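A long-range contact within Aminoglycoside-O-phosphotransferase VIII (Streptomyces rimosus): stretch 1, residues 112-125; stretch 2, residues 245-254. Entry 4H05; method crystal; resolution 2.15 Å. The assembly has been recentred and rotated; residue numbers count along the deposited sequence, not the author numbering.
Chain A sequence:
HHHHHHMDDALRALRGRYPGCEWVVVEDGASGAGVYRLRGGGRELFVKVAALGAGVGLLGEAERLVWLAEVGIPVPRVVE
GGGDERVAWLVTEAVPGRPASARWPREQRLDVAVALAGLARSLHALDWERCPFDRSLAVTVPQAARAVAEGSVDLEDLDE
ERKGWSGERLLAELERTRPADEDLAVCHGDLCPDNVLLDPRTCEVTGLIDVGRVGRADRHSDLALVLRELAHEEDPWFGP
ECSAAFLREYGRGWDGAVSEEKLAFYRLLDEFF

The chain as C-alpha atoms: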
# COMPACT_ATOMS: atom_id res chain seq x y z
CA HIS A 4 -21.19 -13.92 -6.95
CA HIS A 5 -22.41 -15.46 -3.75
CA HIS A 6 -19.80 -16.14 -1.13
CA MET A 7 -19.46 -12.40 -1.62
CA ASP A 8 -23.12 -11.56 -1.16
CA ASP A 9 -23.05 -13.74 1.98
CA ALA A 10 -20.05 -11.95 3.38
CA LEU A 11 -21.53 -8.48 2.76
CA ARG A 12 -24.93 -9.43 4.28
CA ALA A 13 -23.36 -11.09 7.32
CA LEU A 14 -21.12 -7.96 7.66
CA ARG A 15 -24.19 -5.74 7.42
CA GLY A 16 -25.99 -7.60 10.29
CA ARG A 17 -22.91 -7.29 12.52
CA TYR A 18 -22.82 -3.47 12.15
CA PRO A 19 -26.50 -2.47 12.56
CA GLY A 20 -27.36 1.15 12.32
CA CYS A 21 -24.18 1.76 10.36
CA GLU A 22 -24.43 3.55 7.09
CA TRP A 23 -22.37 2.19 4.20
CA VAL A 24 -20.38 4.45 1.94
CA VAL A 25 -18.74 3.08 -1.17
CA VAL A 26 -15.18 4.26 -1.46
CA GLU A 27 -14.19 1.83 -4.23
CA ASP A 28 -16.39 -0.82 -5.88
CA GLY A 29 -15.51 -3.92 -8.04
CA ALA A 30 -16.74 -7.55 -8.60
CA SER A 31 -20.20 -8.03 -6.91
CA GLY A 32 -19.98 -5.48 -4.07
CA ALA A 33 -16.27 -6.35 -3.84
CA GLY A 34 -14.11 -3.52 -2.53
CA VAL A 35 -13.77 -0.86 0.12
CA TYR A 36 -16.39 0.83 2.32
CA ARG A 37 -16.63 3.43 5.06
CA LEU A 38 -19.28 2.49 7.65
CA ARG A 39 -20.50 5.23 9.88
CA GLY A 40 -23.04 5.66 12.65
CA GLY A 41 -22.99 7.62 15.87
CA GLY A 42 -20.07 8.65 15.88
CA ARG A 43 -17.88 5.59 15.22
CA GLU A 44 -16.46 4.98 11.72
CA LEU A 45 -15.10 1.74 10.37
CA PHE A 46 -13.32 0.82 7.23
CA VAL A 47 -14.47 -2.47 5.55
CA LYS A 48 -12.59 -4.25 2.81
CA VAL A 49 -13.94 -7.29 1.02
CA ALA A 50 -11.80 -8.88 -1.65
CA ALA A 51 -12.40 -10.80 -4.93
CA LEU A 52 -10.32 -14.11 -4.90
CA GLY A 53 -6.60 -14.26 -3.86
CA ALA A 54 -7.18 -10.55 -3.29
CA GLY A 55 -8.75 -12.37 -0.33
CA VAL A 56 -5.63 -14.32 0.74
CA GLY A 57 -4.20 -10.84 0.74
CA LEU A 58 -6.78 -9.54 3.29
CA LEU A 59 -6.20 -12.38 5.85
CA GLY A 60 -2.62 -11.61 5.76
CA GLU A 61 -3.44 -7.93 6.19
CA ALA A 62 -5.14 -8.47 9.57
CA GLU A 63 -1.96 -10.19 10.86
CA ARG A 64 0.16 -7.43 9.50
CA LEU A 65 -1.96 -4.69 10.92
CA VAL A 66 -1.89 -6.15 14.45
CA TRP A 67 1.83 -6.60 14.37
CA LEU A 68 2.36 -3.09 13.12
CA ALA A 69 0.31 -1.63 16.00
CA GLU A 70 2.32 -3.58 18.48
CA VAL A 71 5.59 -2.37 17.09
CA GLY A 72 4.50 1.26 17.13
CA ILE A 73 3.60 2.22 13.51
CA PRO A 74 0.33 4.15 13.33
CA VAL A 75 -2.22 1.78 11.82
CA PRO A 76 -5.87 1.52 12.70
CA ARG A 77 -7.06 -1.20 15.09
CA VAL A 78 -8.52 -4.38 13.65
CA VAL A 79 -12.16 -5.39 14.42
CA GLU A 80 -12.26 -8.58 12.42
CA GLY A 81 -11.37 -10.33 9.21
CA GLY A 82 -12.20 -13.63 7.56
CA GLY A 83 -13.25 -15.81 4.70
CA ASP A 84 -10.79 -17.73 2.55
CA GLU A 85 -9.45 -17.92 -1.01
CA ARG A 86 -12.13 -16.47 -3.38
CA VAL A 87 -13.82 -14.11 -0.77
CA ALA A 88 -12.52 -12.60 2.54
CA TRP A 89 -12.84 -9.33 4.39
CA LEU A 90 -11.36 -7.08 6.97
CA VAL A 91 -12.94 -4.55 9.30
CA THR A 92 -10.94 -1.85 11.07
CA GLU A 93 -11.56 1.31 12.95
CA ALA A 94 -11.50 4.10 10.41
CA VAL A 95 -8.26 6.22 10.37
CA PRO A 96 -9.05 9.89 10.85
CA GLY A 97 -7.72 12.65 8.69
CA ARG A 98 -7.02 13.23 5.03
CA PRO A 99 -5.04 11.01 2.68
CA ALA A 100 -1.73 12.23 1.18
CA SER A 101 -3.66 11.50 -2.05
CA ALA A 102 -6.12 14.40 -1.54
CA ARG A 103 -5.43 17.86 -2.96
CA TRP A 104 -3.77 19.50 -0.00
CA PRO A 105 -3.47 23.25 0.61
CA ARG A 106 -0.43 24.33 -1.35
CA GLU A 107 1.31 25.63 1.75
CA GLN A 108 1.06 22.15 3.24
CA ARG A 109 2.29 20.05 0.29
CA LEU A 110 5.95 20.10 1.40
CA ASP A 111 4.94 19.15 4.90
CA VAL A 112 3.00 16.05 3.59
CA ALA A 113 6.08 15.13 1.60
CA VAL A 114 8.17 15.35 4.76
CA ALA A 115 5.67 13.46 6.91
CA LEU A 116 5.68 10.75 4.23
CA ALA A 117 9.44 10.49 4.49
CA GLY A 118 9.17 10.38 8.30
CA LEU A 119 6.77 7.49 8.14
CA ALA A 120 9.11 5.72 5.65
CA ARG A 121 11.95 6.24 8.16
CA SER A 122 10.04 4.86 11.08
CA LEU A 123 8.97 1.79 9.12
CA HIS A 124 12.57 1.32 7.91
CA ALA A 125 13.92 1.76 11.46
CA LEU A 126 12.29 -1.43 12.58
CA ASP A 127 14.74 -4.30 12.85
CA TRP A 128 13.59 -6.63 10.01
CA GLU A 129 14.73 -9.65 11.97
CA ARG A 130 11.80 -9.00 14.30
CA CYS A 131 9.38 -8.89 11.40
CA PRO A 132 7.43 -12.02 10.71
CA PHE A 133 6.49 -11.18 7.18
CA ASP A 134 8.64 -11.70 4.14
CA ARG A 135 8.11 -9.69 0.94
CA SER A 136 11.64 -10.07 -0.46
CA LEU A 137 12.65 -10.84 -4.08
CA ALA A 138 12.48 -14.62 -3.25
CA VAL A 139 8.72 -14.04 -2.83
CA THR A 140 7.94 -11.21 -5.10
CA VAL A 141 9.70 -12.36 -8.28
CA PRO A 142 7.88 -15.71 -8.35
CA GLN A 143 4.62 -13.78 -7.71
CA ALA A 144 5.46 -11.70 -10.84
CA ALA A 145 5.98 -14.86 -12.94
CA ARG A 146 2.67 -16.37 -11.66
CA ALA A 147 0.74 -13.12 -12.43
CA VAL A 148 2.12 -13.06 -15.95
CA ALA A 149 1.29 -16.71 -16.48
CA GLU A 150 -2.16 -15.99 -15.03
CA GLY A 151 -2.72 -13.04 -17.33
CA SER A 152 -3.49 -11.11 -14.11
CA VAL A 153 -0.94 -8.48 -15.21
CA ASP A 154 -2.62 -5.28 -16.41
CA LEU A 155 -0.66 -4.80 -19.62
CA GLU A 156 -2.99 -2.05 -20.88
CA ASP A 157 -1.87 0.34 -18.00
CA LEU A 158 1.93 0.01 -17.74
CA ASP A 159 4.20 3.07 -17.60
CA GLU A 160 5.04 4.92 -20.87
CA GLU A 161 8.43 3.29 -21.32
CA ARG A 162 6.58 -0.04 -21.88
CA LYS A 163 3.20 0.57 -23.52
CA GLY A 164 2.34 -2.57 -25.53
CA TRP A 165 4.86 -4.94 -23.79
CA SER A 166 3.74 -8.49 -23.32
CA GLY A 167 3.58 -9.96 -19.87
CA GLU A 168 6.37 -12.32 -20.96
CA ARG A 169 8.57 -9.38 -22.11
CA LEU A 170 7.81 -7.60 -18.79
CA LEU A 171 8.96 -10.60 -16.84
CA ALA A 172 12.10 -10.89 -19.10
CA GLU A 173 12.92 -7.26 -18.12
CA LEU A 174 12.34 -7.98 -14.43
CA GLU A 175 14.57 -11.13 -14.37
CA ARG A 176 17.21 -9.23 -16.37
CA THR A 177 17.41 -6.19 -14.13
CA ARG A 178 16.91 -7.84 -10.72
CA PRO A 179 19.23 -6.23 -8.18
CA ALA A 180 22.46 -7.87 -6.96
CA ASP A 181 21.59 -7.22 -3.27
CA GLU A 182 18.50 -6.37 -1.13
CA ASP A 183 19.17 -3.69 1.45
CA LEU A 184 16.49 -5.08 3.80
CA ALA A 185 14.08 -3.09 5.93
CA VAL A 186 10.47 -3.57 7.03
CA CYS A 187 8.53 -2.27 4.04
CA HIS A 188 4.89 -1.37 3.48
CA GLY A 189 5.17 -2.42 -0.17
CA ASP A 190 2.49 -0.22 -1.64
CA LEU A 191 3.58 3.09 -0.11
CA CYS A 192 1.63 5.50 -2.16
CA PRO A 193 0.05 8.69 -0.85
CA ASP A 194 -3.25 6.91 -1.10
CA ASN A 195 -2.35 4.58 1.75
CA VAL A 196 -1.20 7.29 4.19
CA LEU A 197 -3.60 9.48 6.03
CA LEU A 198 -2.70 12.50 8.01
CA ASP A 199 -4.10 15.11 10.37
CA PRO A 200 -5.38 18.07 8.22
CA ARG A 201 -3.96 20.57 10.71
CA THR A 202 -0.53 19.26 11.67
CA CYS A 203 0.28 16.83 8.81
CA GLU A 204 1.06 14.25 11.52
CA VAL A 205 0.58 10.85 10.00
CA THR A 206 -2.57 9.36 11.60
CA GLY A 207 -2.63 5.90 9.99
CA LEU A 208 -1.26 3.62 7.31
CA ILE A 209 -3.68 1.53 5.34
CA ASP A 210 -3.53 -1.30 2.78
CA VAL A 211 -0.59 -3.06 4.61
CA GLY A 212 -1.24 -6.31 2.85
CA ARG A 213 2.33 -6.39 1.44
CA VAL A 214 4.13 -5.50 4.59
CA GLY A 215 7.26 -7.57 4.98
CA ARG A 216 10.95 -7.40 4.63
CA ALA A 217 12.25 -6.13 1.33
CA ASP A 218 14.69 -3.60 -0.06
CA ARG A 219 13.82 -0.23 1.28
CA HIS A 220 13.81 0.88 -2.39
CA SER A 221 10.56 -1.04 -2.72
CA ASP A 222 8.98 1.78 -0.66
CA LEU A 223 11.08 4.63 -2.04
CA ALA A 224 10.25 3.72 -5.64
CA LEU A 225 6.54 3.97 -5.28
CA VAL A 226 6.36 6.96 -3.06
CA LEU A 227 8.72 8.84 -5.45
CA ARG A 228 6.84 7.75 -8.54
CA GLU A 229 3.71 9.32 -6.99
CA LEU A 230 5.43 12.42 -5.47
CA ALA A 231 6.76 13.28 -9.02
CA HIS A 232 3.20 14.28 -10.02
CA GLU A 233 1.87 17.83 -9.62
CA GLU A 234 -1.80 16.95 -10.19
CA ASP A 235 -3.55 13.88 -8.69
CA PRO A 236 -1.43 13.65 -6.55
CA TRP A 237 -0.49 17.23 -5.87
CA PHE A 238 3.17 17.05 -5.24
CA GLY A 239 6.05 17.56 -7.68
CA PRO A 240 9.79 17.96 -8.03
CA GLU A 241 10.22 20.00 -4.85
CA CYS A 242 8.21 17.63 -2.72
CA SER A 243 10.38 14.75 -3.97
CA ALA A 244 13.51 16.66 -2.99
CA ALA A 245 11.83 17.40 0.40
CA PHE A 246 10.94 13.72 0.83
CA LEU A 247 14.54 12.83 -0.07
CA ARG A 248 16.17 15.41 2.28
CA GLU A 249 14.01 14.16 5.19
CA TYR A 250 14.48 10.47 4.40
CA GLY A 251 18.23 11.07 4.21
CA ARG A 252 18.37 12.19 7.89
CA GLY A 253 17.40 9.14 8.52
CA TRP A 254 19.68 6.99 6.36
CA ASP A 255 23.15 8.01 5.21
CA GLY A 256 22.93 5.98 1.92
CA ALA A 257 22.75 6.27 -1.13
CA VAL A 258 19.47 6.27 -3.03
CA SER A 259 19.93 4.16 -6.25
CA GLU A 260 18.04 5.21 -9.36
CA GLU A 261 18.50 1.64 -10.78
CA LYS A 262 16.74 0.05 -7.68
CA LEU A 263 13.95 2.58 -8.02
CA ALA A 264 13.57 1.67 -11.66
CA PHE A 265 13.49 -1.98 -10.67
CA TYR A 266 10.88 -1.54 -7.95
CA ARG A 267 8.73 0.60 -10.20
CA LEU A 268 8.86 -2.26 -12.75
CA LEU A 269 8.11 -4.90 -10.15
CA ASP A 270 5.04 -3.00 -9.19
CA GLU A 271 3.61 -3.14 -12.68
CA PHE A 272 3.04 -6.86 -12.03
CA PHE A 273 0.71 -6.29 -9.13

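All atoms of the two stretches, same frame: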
# COMPACT_ATOMS: atom_id res chain seq x y z
N VAL A 112 3.53 17.42 3.85
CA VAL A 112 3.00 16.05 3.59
C VAL A 112 4.14 15.18 3.08
O VAL A 112 4.41 14.08 3.62
CB VAL A 112 1.82 16.09 2.62
CG1 VAL A 112 1.36 14.67 2.30
CG2 VAL A 112 0.68 16.89 3.26
N ALA A 113 4.87 15.75 2.14
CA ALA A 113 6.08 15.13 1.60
C ALA A 113 7.02 14.71 2.69
O ALA A 113 7.50 13.59 2.66
CB ALA A 113 6.77 16.08 0.63
N VAL A 114 7.27 15.61 3.66
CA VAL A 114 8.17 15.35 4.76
C VAL A 114 7.62 14.33 5.72
O VAL A 114 8.38 13.49 6.21
CB VAL A 114 8.54 16.69 5.54
CG1 VAL A 114 9.32 16.40 6.79
CG2 VAL A 114 9.40 17.63 4.63
N ALA A 115 6.32 14.42 6.00
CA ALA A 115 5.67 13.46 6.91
C ALA A 115 5.74 12.07 6.26
O ALA A 115 6.04 11.07 6.93
CB ALA A 115 4.22 13.88 7.23
N LEU A 116 5.57 12.02 4.94
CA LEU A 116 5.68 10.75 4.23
C LEU A 116 7.05 10.13 4.45
O LEU A 116 7.17 8.98 4.89
CB LEU A 116 5.34 10.86 2.77
CG LEU A 116 3.85 10.93 2.41
CD1 LEU A 116 3.74 11.21 0.94
CD2 LEU A 116 3.06 9.65 2.68
N ALA A 117 8.09 10.91 4.23
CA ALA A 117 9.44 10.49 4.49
C ALA A 117 9.64 10.01 5.94
O ALA A 117 10.36 9.03 6.19
CB ALA A 117 10.40 11.63 4.16
N GLY A 118 9.04 10.72 6.89
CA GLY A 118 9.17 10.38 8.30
C GLY A 118 8.55 9.04 8.63
O GLY A 118 9.00 8.29 9.48
N LEU A 119 7.48 8.74 7.93
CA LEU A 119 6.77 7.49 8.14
C LEU A 119 7.60 6.37 7.52
O LEU A 119 7.76 5.32 8.13
CB LEU A 119 5.37 7.58 7.51
CG LEU A 119 4.68 6.22 7.52
CD1 LEU A 119 4.36 5.87 8.96
CD2 LEU A 119 3.44 6.23 6.66
N ALA A 120 8.13 6.63 6.33
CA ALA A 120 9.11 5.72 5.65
C ALA A 120 10.31 5.37 6.56
O ALA A 120 10.67 4.22 6.71
CB ALA A 120 9.55 6.32 4.30
N ARG A 121 10.79 6.35 7.30
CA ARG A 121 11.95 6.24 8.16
C ARG A 121 11.63 5.43 9.44
O ARG A 121 12.42 4.65 9.93
CB ARG A 121 12.38 7.70 8.32
CG ARG A 121 13.33 8.31 9.36
CD ARG A 121 13.83 9.65 8.72
NE ARG A 121 13.94 10.88 9.52
CZ ARG A 121 14.65 11.02 10.64
NH1 ARG A 121 15.27 10.00 11.22
NH2 ARG A 121 14.69 12.19 11.22
N SER A 122 10.41 5.53 9.90
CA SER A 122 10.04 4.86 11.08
C SER A 122 9.77 3.39 10.75
O SER A 122 10.05 2.49 11.53
CB SER A 122 8.75 5.52 11.63
OG SER A 122 8.96 6.88 12.00
N LEU A 123 9.17 3.15 9.61
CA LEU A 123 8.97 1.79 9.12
C LEU A 123 10.37 1.18 8.91
O LEU A 123 10.72 0.10 9.43
CB LEU A 123 8.23 1.89 7.79
CG LEU A 123 7.05 1.10 7.28
CD1 LEU A 123 6.07 0.64 8.37
CD2 LEU A 123 6.40 1.94 6.15
N HIS A 124 11.25 1.90 8.21
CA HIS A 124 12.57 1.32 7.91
C HIS A 124 13.49 1.30 9.07
O HIS A 124 14.53 0.77 8.90
CB HIS A 124 13.23 1.89 6.67
CG HIS A 124 12.34 1.88 5.45
ND1 HIS A 124 12.55 2.67 4.38
CD2 HIS A 124 11.17 1.21 5.20
CE1 HIS A 124 11.57 2.48 3.48
NE2 HIS A 124 10.73 1.59 3.96
N ALA A 125 13.10 1.83 10.24
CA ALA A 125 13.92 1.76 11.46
C ALA A 125 13.65 0.52 12.21
O ALA A 125 14.37 0.24 13.11
CB ALA A 125 13.66 2.92 12.40
N ALA A 245 12.10 17.31 -1.05
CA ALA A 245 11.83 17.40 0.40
C ALA A 245 11.68 15.98 1.01
O ALA A 245 12.28 15.66 2.04
CB ALA A 245 10.62 18.27 0.69
N PHE A 246 10.94 15.10 0.37
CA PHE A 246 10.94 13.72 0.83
C PHE A 246 12.36 13.16 0.91
O PHE A 246 12.75 12.57 1.91
CB PHE A 246 10.13 12.85 -0.10
CG PHE A 246 10.08 11.42 0.34
CD1 PHE A 246 11.09 10.56 -0.02
CD2 PHE A 246 9.03 10.96 1.09
CE1 PHE A 246 11.05 9.25 0.37
CE2 PHE A 246 8.97 9.63 1.47
CZ PHE A 246 10.00 8.78 1.13
N LEU A 247 13.20 13.43 -0.09
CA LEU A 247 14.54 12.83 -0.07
C LEU A 247 15.48 13.44 0.95
O LEU A 247 16.26 12.73 1.56
CB LEU A 247 15.20 12.85 -1.45
CG LEU A 247 14.93 11.72 -2.46
CD1 LEU A 247 15.96 11.87 -3.59
CD2 LEU A 247 15.04 10.36 -1.82
N ARG A 248 15.39 14.75 1.18
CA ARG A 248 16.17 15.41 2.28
C ARG A 248 15.80 14.83 3.64
O ARG A 248 16.67 14.46 4.39
CB ARG A 248 15.87 16.92 2.27
CG ARG A 248 16.60 17.81 3.34
CD ARG A 248 16.33 19.30 3.07
NE ARG A 248 16.26 19.50 1.61
CZ ARG A 248 15.19 19.86 0.89
NH1 ARG A 248 14.03 20.19 1.45
NH2 ARG A 248 15.31 19.95 -0.44
N GLU A 249 14.50 14.77 3.94
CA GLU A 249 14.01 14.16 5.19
C GLU A 249 14.37 12.67 5.30
O GLU A 249 14.91 12.22 6.31
CB GLU A 249 12.50 14.38 5.36
CG GLU A 249 11.84 13.67 6.57
CD GLU A 249 12.43 14.06 7.92
OE1 GLU A 249 12.96 15.21 7.93
OE2 GLU A 249 12.39 13.22 8.92
N TYR A 250 14.13 11.89 4.26
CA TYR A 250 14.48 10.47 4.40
C TYR A 250 15.96 10.32 4.67
O TYR A 250 16.37 9.55 5.53
CB TYR A 250 14.11 9.68 3.17
CG TYR A 250 14.27 8.21 3.41
CD1 TYR A 250 13.28 7.49 4.01
CD2 TYR A 250 15.44 7.57 3.09
CE1 TYR A 250 13.40 6.11 4.19
CE2 TYR A 250 15.59 6.20 3.27
CZ TYR A 250 14.56 5.47 3.81
OH TYR A 250 14.76 4.14 4.03
N GLY A 251 16.79 11.06 3.93
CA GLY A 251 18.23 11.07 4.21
C GLY A 251 18.71 11.35 5.64
O GLY A 251 19.82 10.99 6.00
N ARG A 252 17.89 11.91 6.52
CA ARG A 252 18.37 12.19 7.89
C ARG A 252 18.95 11.09 8.87
O ARG A 252 20.13 11.18 9.15
CB ARG A 252 17.39 13.08 8.61
CG ARG A 252 17.32 14.51 8.03
CD ARG A 252 16.25 15.37 8.73
NE ARG A 252 16.16 15.08 10.19
CZ ARG A 252 15.12 15.36 10.99
NH1 ARG A 252 14.02 15.95 10.52
NH2 ARG A 252 15.18 15.02 12.28
N GLY A 253 18.28 10.00 9.30
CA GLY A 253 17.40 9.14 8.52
C GLY A 253 18.23 7.92 8.09
O GLY A 253 18.31 6.88 8.80
N TRP A 254 18.90 8.07 6.95
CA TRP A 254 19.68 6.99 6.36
C TRP A 254 20.73 7.62 5.49
O TRP A 254 20.42 8.34 4.55
CB TRP A 254 18.74 6.11 5.59
CG TRP A 254 19.38 5.03 4.80
CD1 TRP A 254 19.91 3.81 5.24
CD2 TRP A 254 19.47 4.98 3.34
NE1 TRP A 254 20.36 3.08 4.19
CE2 TRP A 254 20.12 3.73 3.01
CE3 TRP A 254 19.07 5.83 2.31
CZ2 TRP A 254 20.37 3.37 1.70
CZ3 TRP A 254 19.35 5.48 1.01
CH2 TRP A 254 19.98 4.27 0.71

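The most unusual feature of this contact is a pair of arginines brought together at its exposed end: NH2 of Arg-121 lies 3.1 Å from NH2 of Arg-252, over one face of the Arg-252 guanidinium. Both groups are donors, so no hydrogen bond joins them; Glu-249 supplies the compensating charge. Its OE2 accepts a nearly straight bond from Arg-121 NE (2.9 Å, 170°), the core of a salt bridge, while its OE1 forms a second salt bridge, weak as a hydrogen bond, with Arg-252 NH1 at 2.9 Å. Arg-252 is poorly ordered, so its part in the cluster is the less certain.

Away from the charges, two helices run in roughly the same direction, 35° apart, with axes approaching to 7.8 Å. Small residues permit this closeness. Ala-117 points toward the second helix, and its CA lies 5.0 Å from that of Tyr-250; its methyl also covers one face of the Phe-246 ring, CB standing 3.8 Å from the ring centroid in a CH-pi contact. Phe-246 fills a hole formed by Ala-113, Leu-116, Ala-117 and Ala-120, a broad, flat side chain suited to a shallow pocket, with the Ala-117 methyl over one face and the Ala-113 carbonyl at its edge. Glu-249 fits similarly among Val-114, Ala-117, Gly-118 and Arg-121: its aliphatic portion packs against the helix, CG 3.5 Å from Ala-117 CB, while its carboxylate reaches the arginine.

Tyr-250 combines packing with polarity. Its ring edge meets Ala-120, CE1 to CB 3.9 Å, and its hydroxyl OH lies 2.7 Å from His-124 ND1, near the imidazole plane, in a hydrogen bond. The two rings meet rim to rim, their planes at 72° and neither over the face of the other, and the hydroxyl lies at the edge of the imidazole, where a ring nitrogen can hydrogen-bond.

Beyond them the chain turns at Gly-253, preceded by a cis peptide. Its positive phi favours glycine, and a CB there would clash with Tyr-250 O.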